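Local structure of Slr1438 protein (Synechocystis sp., 3K25) at residues D9-Y14 against S26-R31; L97-I102 against L114-N119; L132-Q137 against I145-A150. The protein is of unknown function but may bind carbohydrate and act as an isomerase of the aldose 1-epimerase kind. One frame throughout, in Å; residues are numbered along the deposited sequence.

Interaction 1 (D9-Y14 against S26-R31); sequences DRPLTY and SLVPGR
The segment 9-14 runs in from the N-terminal tail and meets 26-31 steeply: the touching parts, 11-14 and 26-29, run 115° apart end to end, and the two segments share one beta bridge. Tyr14 and Leu27 form an antiparallel hydrogen-bonded pair that belongs to the beta hairpin of strands 14-18 and 23-28, part of a small antiparallel sheet in which 14-18 is an outermost strand. Tyr14 N gives its hydrogen to Leu27 O at 2.7 Å, and Leu27 N returns one to Tyr14 O at 2.9 Å; each donor lies in the plane of the carbonyl it meets. Beyond the strand, Arg31 N bonds back to Val28 O, closing a turn with Pro29 and Gly30 at its corners.

Pro11 lays its ring on Val28, CG meeting Val28 CG2 at 3.6 Å as the two side chains cross obliquely. That methyl stands anti to the Val28 backbone N. Phe53 touches both residues from a neighbouring loop. Thr13 ties its own segment together: Thr13 OG1 donates to Pro11 O at 2.8 Å from above the carbonyl plane, 47° out of it. Thr13 CG2, anti to its own backbone N, lies 4.2 Å from Ser26 CB. An alanine here would probably leave residues 11-13 less firmly held, since it would lose both the hydroxyl that bonds to Pro11 and the methyl that meets Ser26. Further along, Tyr14 CD1 rests 4.3 Å from Pro29 CG.

Interaction 2 (L97-I102 against L114-N119); sequences LPWEVI and LRLSHN
Strands 100-105 and 110-117 make a beta hairpin at the outer edge of a large antiparallel sheet, and the chain entering it brings a tryptophan across the second strand. Glu100 and Arg115 are a hydrogen-bonded pair: Glu100 N reaches a lone pair of Arg115 O at 2.9 Å, while Arg115 N donates to Glu100 O at 2.7 Å. Their side chains run alongside each other the same way, and Arg115 NH1 meets Glu100 OE1 at 2.7 Å in a salt bridge. The carboxylate oxygen lies near the guanidinium plane but is approached from 41° above its own. Arg115 NH2 pairs with Glu131, so two acids hold the guanidinium, and Ser117 CB sits over one face, toward the rim. Ile102 CG2 crosses the arginine stem at CB.

Trp99 carries the apolar side. Leu116 CB lies over its six-membered ring, 3.4 Å from the centroid in a CH-pi contact, and Leu116 CD2 lies 3.4 Å from Trp99 CE2. The indole NE1 is held by Ala94 O, which helps fix the ring's rotation. Nearby, Val101 CG2 touches Leu114 CD2 at 3.5 Å. Such a hairpin bordering a broad antiparallel sheet suits the beta-sandwich of galactose mutarotase-like proteins.

Interaction 3 (L132-Q137 against I145-A150); sequences LVFSYQ and IEQRIA
Gln147 CG lies over the Phe134 ring, 3.6 Å from the centroid and nearly on its normal, in a CH-pi contact. The glutamine chain bends at chi2 (82°), and its amide plane stands 78° from the ring. Along the same face Tyr136 and Ile145 lie side by side. Ile145 CG2 stands over the tyrosine ring, 4.1 Å from its centroid and shifted toward the rim, while Ile145 CD1 touches Tyr136 CD2. At the far end Leu132 CD1 packs on Ile149 CG2 at 4.0 Å. The other face is more polar. Arg148 runs alongside Val133, whose CG2 meets the arginine at CB and NE. Gln137 NE2 crosses over to Glu146 OE1 at 2.8 Å, a weak, bent bond, and also reaches back to Ser135 OG.

Between the two faces runs the hairpin of strands 130-139 and 142-151, inner strands of the large antiparallel sheet, their segments 168° apart in direction. Within these segments Ser135 and Glu146 form a firm hydrogen-bonded pair: Ser135 N to Glu146 O is 2.7 Å, and Glu146 N to Ser135 O is 2.8 Å.

The second shell then fixes the polar ends. Glu146 OE2 forms a salt bridge with Arg144, which probably helps keep the carboxylate ionised, and Ser135 OG bonds to Asp113 OD1. Gln147 OE1 is tied to Tyr237 OH, holding the buried amide while CG stays over the phenyl. Trp99 meets the Phe134 ring edge-to-face, and Leu161 and Ile66 also pack on that phenylalanine.

Interactions 2 and 3 are consecutive hairpins of one sheet, their centres about 11 Å apart. Strands 110-117 and 130-139 join them through probable hydrogen bonds: Leu116 O to Leu132 N at 2.8 Å and Leu114 O to Phe134 N at 2.9 Å. The centre of interaction 1, in a separate small sheet, lies about 13 Å from that of interaction 2, yet Pro29 O probably accepts a hydrogen bond from Trp99 N at 2.8 Å. Leu27 bridges the sheets, with CD1 3.9 Å from Leu114 CD1 and CD2 3.7 Å from Tyr136 CG, so interaction 1 touches interaction 3 although their centres lie about 18 Å apart. Trp99 CH2 packs on Phe134 CE2 at 3.6 Å.

Interaction 1 (D9-Y14 against S26-R31)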
loop_
_atom_site.group_PDB
_atom_site.type_symbol
_atom_site.label_atom_id
_atom_site.label_comp_id
_atom_site.label_asym_id
_atom_site.label_seq_id
_atom_site.Cartn_x
_atom_site.Cartn_y
_atom_site.Cartn_z
ATOM N N ASP A 9 -9.568 14.488 17.892
ATOM C CA ASP A 9 -10.344 13.344 17.460
ATOM C C ASP A 9 -9.404 12.164 17.277
ATOM O O ASP A 9 -8.238 12.341 16.929
ATOM C CB ASP A 9 -11.043 13.641 16.136
ATOM C CG ASP A 9 -12.081 12.593 15.780
ATOM O OD1 ASP A 9 -13.230 12.710 16.255
ATOM O OD2 ASP A 9 -11.749 11.644 15.036
ATOM N N ARG A 10 -9.906 10.962 17.536
ATOM C CA ARG A 10 -9.129 9.742 17.357
ATOM C C ARG A 10 -10.080 8.668 16.866
ATOM O O ARG A 10 -11.030 8.309 17.546
ATOM C CB ARG A 10 -8.466 9.290 18.657
ATOM C CG ARG A 10 -7.434 8.196 18.421
ATOM C CD ARG A 10 -6.691 7.823 19.684
ATOM N NE ARG A 10 -7.559 7.152 20.646
ATOM C CZ ARG A 10 -7.154 6.695 21.825
ATOM N NH1 ARG A 10 -5.888 6.834 22.194
ATOM N NH2 ARG A 10 -8.019 6.104 22.635
ATOM N N PRO A 11 -9.834 8.139 15.662
ATOM C CA PRO A 11 -10.685 7.101 15.067
ATOM C C PRO A 11 -10.631 5.750 15.744
ATOM O O PRO A 11 -9.711 5.452 16.507
ATOM C CB PRO A 11 -10.182 7.028 13.634
ATOM C CG PRO A 11 -8.708 7.297 13.815
ATOM C CD PRO A 11 -8.688 8.452 14.790
ATOM N N LEU A 12 -11.633 4.931 15.445
ATOM C CA LEU A 12 -11.705 3.594 15.994
ATOM C C LEU A 12 -10.473 2.848 15.482
ATOM O O LEU A 12 -10.316 2.580 14.281
ATOM C CB LEU A 12 -12.991 2.909 15.547
ATOM C CG LEU A 12 -13.275 1.658 16.376
ATOM C CD1 LEU A 12 -14.745 1.634 16.770
ATOM C CD2 LEU A 12 -12.871 0.425 15.604
ATOM N N THR A 13 -9.594 2.523 16.420
ATOM C CA THR A 13 -8.342 1.861 16.103
ATOM C C THR A 13 -8.234 0.463 16.681
ATOM O O THR A 13 -8.513 0.239 17.865
ATOM C CB THR A 13 -7.182 2.702 16.633
ATOM O OG1 THR A 13 -7.329 4.040 16.142
ATOM C CG2 THR A 13 -5.846 2.127 16.203
ATOM N N TYR A 14 -7.825 -0.476 15.836
ATOM C CA TYR A 14 -7.633 -1.852 16.261
ATOM C C TYR A 14 -6.163 -2.036 16.573
ATOM O O TYR A 14 -5.307 -1.428 15.934
ATOM C CB TYR A 14 -8.089 -2.828 15.174
ATOM C CG TYR A 14 -9.531 -3.250 15.363
ATOM C CD1 TYR A 14 -10.587 -2.403 15.017
ATOM C CD2 TYR A 14 -9.839 -4.466 15.977
ATOM C CE1 TYR A 14 -11.912 -2.759 15.291
ATOM C CE2 TYR A 14 -11.147 -4.830 16.253
ATOM C CZ TYR A 14 -12.181 -3.978 15.914
ATOM O OH TYR A 14 -13.471 -4.347 16.211
ATOM N N SER A 26 -1.131 -1.243 14.600
ATOM C CA SER A 26 -2.316 -0.417 14.738
ATOM C C SER A 26 -2.995 -0.270 13.387
ATOM O O SER A 26 -2.397 0.230 12.433
ATOM C CB SER A 26 -1.946 0.963 15.287
ATOM O OG SER A 26 -1.267 0.852 16.526
ATOM N N LEU A 27 -4.246 -0.714 13.308
ATOM C CA LEU A 27 -5.013 -0.627 12.075
ATOM C C LEU A 27 -6.312 0.142 12.327
ATOM O O LEU A 27 -7.048 -0.172 13.254
ATOM C CB LEU A 27 -5.278 -2.044 11.551
ATOM C CG LEU A 27 -6.334 -2.361 10.493
ATOM C CD1 LEU A 27 -6.366 -1.338 9.392
ATOM C CD2 LEU A 27 -6.033 -3.742 9.955
ATOM N N VAL A 28 -6.568 1.180 11.530
ATOM C CA VAL A 28 -7.782 1.976 11.681
ATOM C C VAL A 28 -8.611 1.890 10.384
ATOM O O VAL A 28 -8.414 2.658 9.434
ATOM C CB VAL A 28 -7.425 3.457 12.100
ATOM C CG1 VAL A 28 -6.086 3.836 11.558
ATOM C CG2 VAL A 28 -8.501 4.447 11.632
ATOM N N PRO A 29 -9.545 0.922 10.339
ATOM C CA PRO A 29 -10.487 0.559 9.269
ATOM C C PRO A 29 -11.356 1.632 8.612
ATOM O O PRO A 29 -11.629 1.556 7.423
ATOM C CB PRO A 29 -11.330 -0.539 9.918
ATOM C CG PRO A 29 -11.254 -0.211 11.375
ATOM C CD PRO A 29 -9.817 0.130 11.548
ATOM N N GLY A 30 -11.803 2.615 9.384
ATOM C CA GLY A 30 -12.631 3.670 8.825
ATOM C C GLY A 30 -11.864 4.611 7.906
ATOM O O GLY A 30 -12.474 5.390 7.167
ATOM N N ARG A 31 -10.533 4.544 7.952
ATOM C CA ARG A 31 -9.679 5.383 7.119
ATOM C C ARG A 31 -9.003 4.592 6.014
ATOM O O ARG A 31 -7.788 4.680 5.844
ATOM C CB ARG A 31 -8.577 6.041 7.946
ATOM C CG ARG A 31 -9.051 7.006 8.979
ATOM C CD ARG A 31 -9.752 8.190 8.375
ATOM N NE ARG A 31 -9.278 9.409 9.018
ATOM C CZ ARG A 31 -8.180 10.050 8.647
ATOM N NH1 ARG A 31 -7.472 9.586 7.633
ATOM N NH2 ARG A 31 -7.777 11.129 9.303
#

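Interaction 2 (L97-I102 against L114-N119)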
loop_
_atom_site.group_PDB
_atom_site.type_symbol
_atom_site.label_atom_id
_atom_site.label_comp_id
_atom_site.label_asym_id
_atom_site.label_seq_id
_atom_site.Cartn_x
_atom_site.Cartn_y
_atom_site.Cartn_z
ATOM N N LEU A 97 -11.986 5.562 1.869
ATOM C CA LEU A 97 -13.266 5.079 2.394
ATOM C C LEU A 97 -13.187 4.176 3.606
ATOM O O LEU A 97 -12.162 3.541 3.866
ATOM C CB LEU A 97 -14.027 4.321 1.312
ATOM C CG LEU A 97 -14.488 5.107 0.096
ATOM C CD1 LEU A 97 -14.827 4.112 -0.997
ATOM C CD2 LEU A 97 -15.669 5.999 0.439
ATOM N N PRO A 98 -14.281 4.111 4.380
ATOM C CA PRO A 98 -14.249 3.239 5.560
ATOM C C PRO A 98 -14.533 1.793 5.175
ATOM O O PRO A 98 -15.355 1.532 4.297
ATOM C CB PRO A 98 -15.335 3.829 6.460
ATOM C CG PRO A 98 -16.321 4.427 5.458
ATOM C CD PRO A 98 -15.410 5.064 4.440
ATOM N N TRP A 99 -13.823 0.874 5.826
ATOM C CA TRP A 99 -13.969 -0.566 5.629
ATOM C C TRP A 99 -14.647 -1.117 6.895
ATOM O O TRP A 99 -14.587 -0.484 7.954
ATOM C CB TRP A 99 -12.590 -1.212 5.466
ATOM C CG TRP A 99 -11.834 -0.811 4.212
ATOM C CD1 TRP A 99 -11.590 0.465 3.759
ATOM C CD2 TRP A 99 -11.153 -1.693 3.297
ATOM N NE1 TRP A 99 -10.794 0.425 2.633
ATOM C CE2 TRP A 99 -10.511 -0.882 2.328
ATOM C CE3 TRP A 99 -11.021 -3.087 3.206
ATOM C CZ2 TRP A 99 -9.744 -1.423 1.282
ATOM C CZ3 TRP A 99 -10.258 -3.626 2.162
ATOM C CH2 TRP A 99 -9.630 -2.789 1.216
ATOM N N GLU A 100 -15.294 -2.278 6.798
ATOM C CA GLU A 100 -15.959 -2.873 7.965
ATOM C C GLU A 100 -15.202 -4.111 8.410
ATOM O O GLU A 100 -14.671 -4.852 7.573
ATOM C CB GLU A 100 -17.379 -3.336 7.635
ATOM C CG GLU A 100 -18.170 -2.432 6.736
ATOM C CD GLU A 100 -19.485 -3.052 6.297
ATOM O OE1 GLU A 100 -19.462 -4.140 5.673
ATOM O OE2 GLU A 100 -20.538 -2.440 6.580
ATOM N N VAL A 101 -15.166 -4.354 9.718
ATOM C CA VAL A 101 -14.512 -5.554 10.222
ATOM C C VAL A 101 -15.540 -6.690 10.122
ATOM O O VAL A 101 -16.619 -6.613 10.716
ATOM C CB VAL A 101 -14.082 -5.393 11.690
ATOM C CG1 VAL A 101 -13.333 -6.633 12.147
ATOM C CG2 VAL A 101 -13.220 -4.166 11.844
ATOM N N ILE A 102 -15.213 -7.732 9.361
ATOM C CA ILE A 102 -16.125 -8.858 9.195
ATOM C C ILE A 102 -15.513 -10.143 9.713
ATOM O O ILE A 102 -15.947 -11.232 9.352
ATOM C CB ILE A 102 -16.508 -9.077 7.708
ATOM C CG1 ILE A 102 -15.318 -9.655 6.939
ATOM C CG2 ILE A 102 -16.964 -7.760 7.089
ATOM C CD1 ILE A 102 -15.701 -10.323 5.636
ATOM N N LEU A 114 -11.128 -7.255 7.056
ATOM C CA LEU A 114 -11.870 -6.065 6.657
ATOM C C LEU A 114 -12.527 -6.169 5.292
ATOM O O LEU A 114 -12.047 -6.875 4.401
ATOM C CB LEU A 114 -10.938 -4.860 6.655
ATOM C CG LEU A 114 -10.135 -4.646 7.933
ATOM C CD1 LEU A 114 -9.308 -3.378 7.792
ATOM C CD2 LEU A 114 -11.083 -4.537 9.124
ATOM N N ARG A 115 -13.609 -5.420 5.122
ATOM C CA ARG A 115 -14.346 -5.439 3.870
ATOM C C ARG A 115 -14.668 -4.063 3.311
ATOM O O ARG A 115 -15.099 -3.147 4.034
ATOM C CB ARG A 115 -15.646 -6.219 4.054
ATOM C CG ARG A 115 -16.691 -5.991 2.973
ATOM C CD ARG A 115 -17.934 -6.821 3.278
ATOM N NE ARG A 115 -18.939 -6.728 2.225
ATOM C CZ ARG A 115 -19.906 -5.821 2.189
ATOM N NH1 ARG A 115 -20.017 -4.918 3.158
ATOM N NH2 ARG A 115 -20.760 -5.818 1.175
ATOM N N LEU A 116 -14.452 -3.938 2.006
ATOM C CA LEU A 116 -14.753 -2.716 1.281
ATOM C C LEU A 116 -15.635 -3.080 0.101
ATOM O O LEU A 116 -15.227 -3.814 -0.807
ATOM C CB LEU A 116 -13.489 -2.038 0.779
ATOM C CG LEU A 116 -13.804 -0.783 -0.044
ATOM C CD1 LEU A 116 -14.851 0.075 0.675
ATOM C CD2 LEU A 116 -12.507 -0.010 -0.279
ATOM N N SER A 117 -16.853 -2.560 0.129
ATOM C CA SER A 117 -17.827 -2.824 -0.908
ATOM C C SER A 117 -18.115 -1.602 -1.747
ATOM O O SER A 117 -18.060 -0.459 -1.275
ATOM C CB SER A 117 -19.144 -3.301 -0.287
ATOM O OG SER A 117 -20.170 -3.380 -1.265
ATOM N N HIS A 118 -18.442 -1.859 -3.000
ATOM C CA HIS A 118 -18.796 -0.790 -3.909
ATOM C C HIS A 118 -20.086 -0.127 -3.384
ATOM O O HIS A 118 -20.767 -0.671 -2.507
ATOM C CB HIS A 118 -19.037 -1.384 -5.299
ATOM C CG HIS A 118 -20.162 -2.374 -5.346
ATOM N ND1 HIS A 118 -21.483 -1.996 -5.456
ATOM C CD2 HIS A 118 -20.163 -3.726 -5.263
ATOM C CE1 HIS A 118 -22.249 -3.072 -5.439
ATOM N NE2 HIS A 118 -21.473 -4.134 -5.324
ATOM N N ASN A 119 -20.386 1.063 -3.904
ATOM C CA ASN A 119 -21.607 1.787 -3.563
ATOM C C ASN A 119 -21.946 2.800 -4.671
ATOM O O ASN A 119 -21.210 2.921 -5.650
ATOM C CB ASN A 119 -21.494 2.470 -2.185
ATOM C CG ASN A 119 -20.534 3.647 -2.167
ATOM O OD1 ASN A 119 -20.250 4.269 -3.192
ATOM N ND2 ASN A 119 -20.053 3.978 -0.979
#

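Interaction 3 (L132-Q137 against I145-A150)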
loop_
_atom_site.group_PDB
_atom_site.type_symbol
_atom_site.label_atom_id
_atom_site.label_comp_id
_atom_site.label_asym_id
_atom_site.label_seq_id
_atom_site.Cartn_x
_atom_site.Cartn_y
_atom_site.Cartn_z
ATOM N N LEU A 132 -14.116 -6.160 -1.899
ATOM C CA LEU A 132 -12.794 -6.532 -1.429
ATOM C C LEU A 132 -12.816 -6.962 0.024
ATOM O O LEU A 132 -13.436 -6.301 0.854
ATOM C CB LEU A 132 -11.838 -5.340 -1.555
ATOM C CG LEU A 132 -11.157 -4.955 -2.867
ATOM C CD1 LEU A 132 -12.081 -5.134 -4.051
ATOM C CD2 LEU A 132 -10.694 -3.501 -2.738
ATOM N N VAL A 133 -12.155 -8.074 0.321
ATOM C CA VAL A 133 -12.032 -8.539 1.696
ATOM C C VAL A 133 -10.539 -8.778 1.878
ATOM O O VAL A 133 -9.948 -9.632 1.214
ATOM C CB VAL A 133 -12.803 -9.861 1.984
ATOM C CG1 VAL A 133 -14.311 -9.636 1.907
ATOM C CG2 VAL A 133 -12.380 -10.923 1.013
ATOM N N PHE A 134 -9.922 -7.989 2.748
ATOM C CA PHE A 134 -8.496 -8.122 3.002
ATOM C C PHE A 134 -8.327 -8.712 4.379
ATOM O O PHE A 134 -9.088 -8.404 5.304
ATOM C CB PHE A 134 -7.784 -6.756 2.950
ATOM C CG PHE A 134 -7.627 -6.182 1.557
ATOM C CD1 PHE A 134 -8.357 -6.691 0.474
ATOM C CD2 PHE A 134 -6.779 -5.093 1.338
ATOM C CE1 PHE A 134 -8.245 -6.118 -0.796
ATOM C CE2 PHE A 134 -6.660 -4.514 0.070
ATOM C CZ PHE A 134 -7.391 -5.021 -0.998
ATOM N N SER A 135 -7.325 -9.569 4.509
ATOM C CA SER A 135 -7.036 -10.208 5.775
ATOM C C SER A 135 -5.645 -9.762 6.200
ATOM O O SER A 135 -4.671 -9.937 5.466
ATOM C CB SER A 135 -7.083 -11.734 5.616
ATOM O OG SER A 135 -6.800 -12.398 6.836
ATOM N N TYR A 136 -5.560 -9.155 7.377
ATOM C CA TYR A 136 -4.279 -8.712 7.892
ATOM C C TYR A 136 -3.908 -9.683 9.001
ATOM O O TYR A 136 -4.631 -9.825 9.982
ATOM C CB TYR A 136 -4.378 -7.294 8.439
ATOM C CG TYR A 136 -4.974 -6.290 7.480
ATOM C CD1 TYR A 136 -6.318 -6.352 7.131
ATOM C CD2 TYR A 136 -4.208 -5.243 6.965
ATOM C CE1 TYR A 136 -6.891 -5.403 6.310
ATOM C CE2 TYR A 136 -4.776 -4.281 6.137
ATOM C CZ TYR A 136 -6.122 -4.367 5.821
ATOM O OH TYR A 136 -6.726 -3.386 5.063
ATOM N N GLN A 137 -2.780 -10.361 8.821
ATOM C CA GLN A 137 -2.293 -11.352 9.775
ATOM C C GLN A 137 -0.934 -10.937 10.297
ATOM O O GLN A 137 -0.012 -10.699 9.527
ATOM C CB GLN A 137 -2.217 -12.710 9.088
ATOM C CG GLN A 137 -3.511 -13.019 8.372
ATOM C CD GLN A 137 -3.413 -14.190 7.438
ATOM O OE1 GLN A 137 -2.327 -14.679 7.141
ATOM N NE2 GLN A 137 -4.557 -14.643 6.950
ATOM N N ILE A 145 -0.814 -9.619 4.260
ATOM C CA ILE A 145 -2.144 -9.127 3.944
ATOM C C ILE A 145 -2.610 -9.962 2.776
ATOM O O ILE A 145 -1.888 -10.135 1.791
ATOM C CB ILE A 145 -2.148 -7.643 3.552
ATOM C CG1 ILE A 145 -1.305 -6.839 4.541
ATOM C CG2 ILE A 145 -3.579 -7.116 3.582
ATOM C CD1 ILE A 145 -1.355 -5.348 4.321
ATOM N N GLU A 146 -3.805 -10.514 2.905
ATOM C CA GLU A 146 -4.348 -11.355 1.860
ATOM C C GLU A 146 -5.567 -10.663 1.293
ATOM O O GLU A 146 -6.409 -10.143 2.033
ATOM C CB GLU A 146 -4.692 -12.732 2.429
ATOM C CG GLU A 146 -3.511 -13.374 3.144
ATOM C CD GLU A 146 -3.772 -14.808 3.568
ATOM O OE1 GLU A 146 -4.824 -15.073 4.194
ATOM O OE2 GLU A 146 -2.909 -15.670 3.282
ATOM N N GLN A 147 -5.654 -10.652 -0.031
ATOM C CA GLN A 147 -6.754 -9.981 -0.688
ATOM C C GLN A 147 -7.570 -10.905 -1.558
ATOM O O GLN A 147 -7.048 -11.857 -2.133
ATOM C CB GLN A 147 -6.239 -8.842 -1.585
ATOM C CG GLN A 147 -5.101 -7.988 -1.023
ATOM C CD GLN A 147 -3.738 -8.639 -1.220
ATOM O OE1 GLN A 147 -3.427 -9.117 -2.308
ATOM N NE2 GLN A 147 -2.915 -8.648 -0.172
ATOM N N ARG A 148 -8.863 -10.610 -1.631
ATOM C CA ARG A 148 -9.781 -11.318 -2.504
ATOM C C ARG A 148 -10.476 -10.158 -3.210
ATOM O O ARG A 148 -11.131 -9.334 -2.576
ATOM C CB ARG A 148 -10.805 -12.162 -1.738
ATOM C CG ARG A 148 -11.687 -12.997 -2.673
ATOM C CD ARG A 148 -12.699 -13.873 -1.935
ATOM N NE ARG A 148 -13.552 -13.091 -1.039
ATOM C CZ ARG A 148 -14.624 -13.558 -0.404
ATOM N NH1 ARG A 148 -15.000 -14.819 -0.564
ATOM N NH2 ARG A 148 -15.320 -12.763 0.401
ATOM N N ILE A 149 -10.273 -10.060 -4.515
ATOM C CA ILE A 149 -10.888 -9.002 -5.298
ATOM C C ILE A 149 -12.068 -9.670 -5.992
ATOM O O ILE A 149 -11.896 -10.578 -6.810
ATOM C CB ILE A 149 -9.897 -8.423 -6.349
ATOM C CG1 ILE A 149 -8.619 -7.937 -5.656
ATOM C CG2 ILE A 149 -10.521 -7.238 -7.073
ATOM C CD1 ILE A 149 -7.715 -9.037 -5.154
ATOM N N ALA A 150 -13.276 -9.241 -5.653
ATOM C CA ALA A 150 -14.440 -9.853 -6.262
ATOM C C ALA A 150 -15.227 -8.919 -7.154
ATOM O O ALA A 150 -15.289 -7.709 -6.935
ATOM C CB ALA A 150 -15.361 -10.440 -5.179
#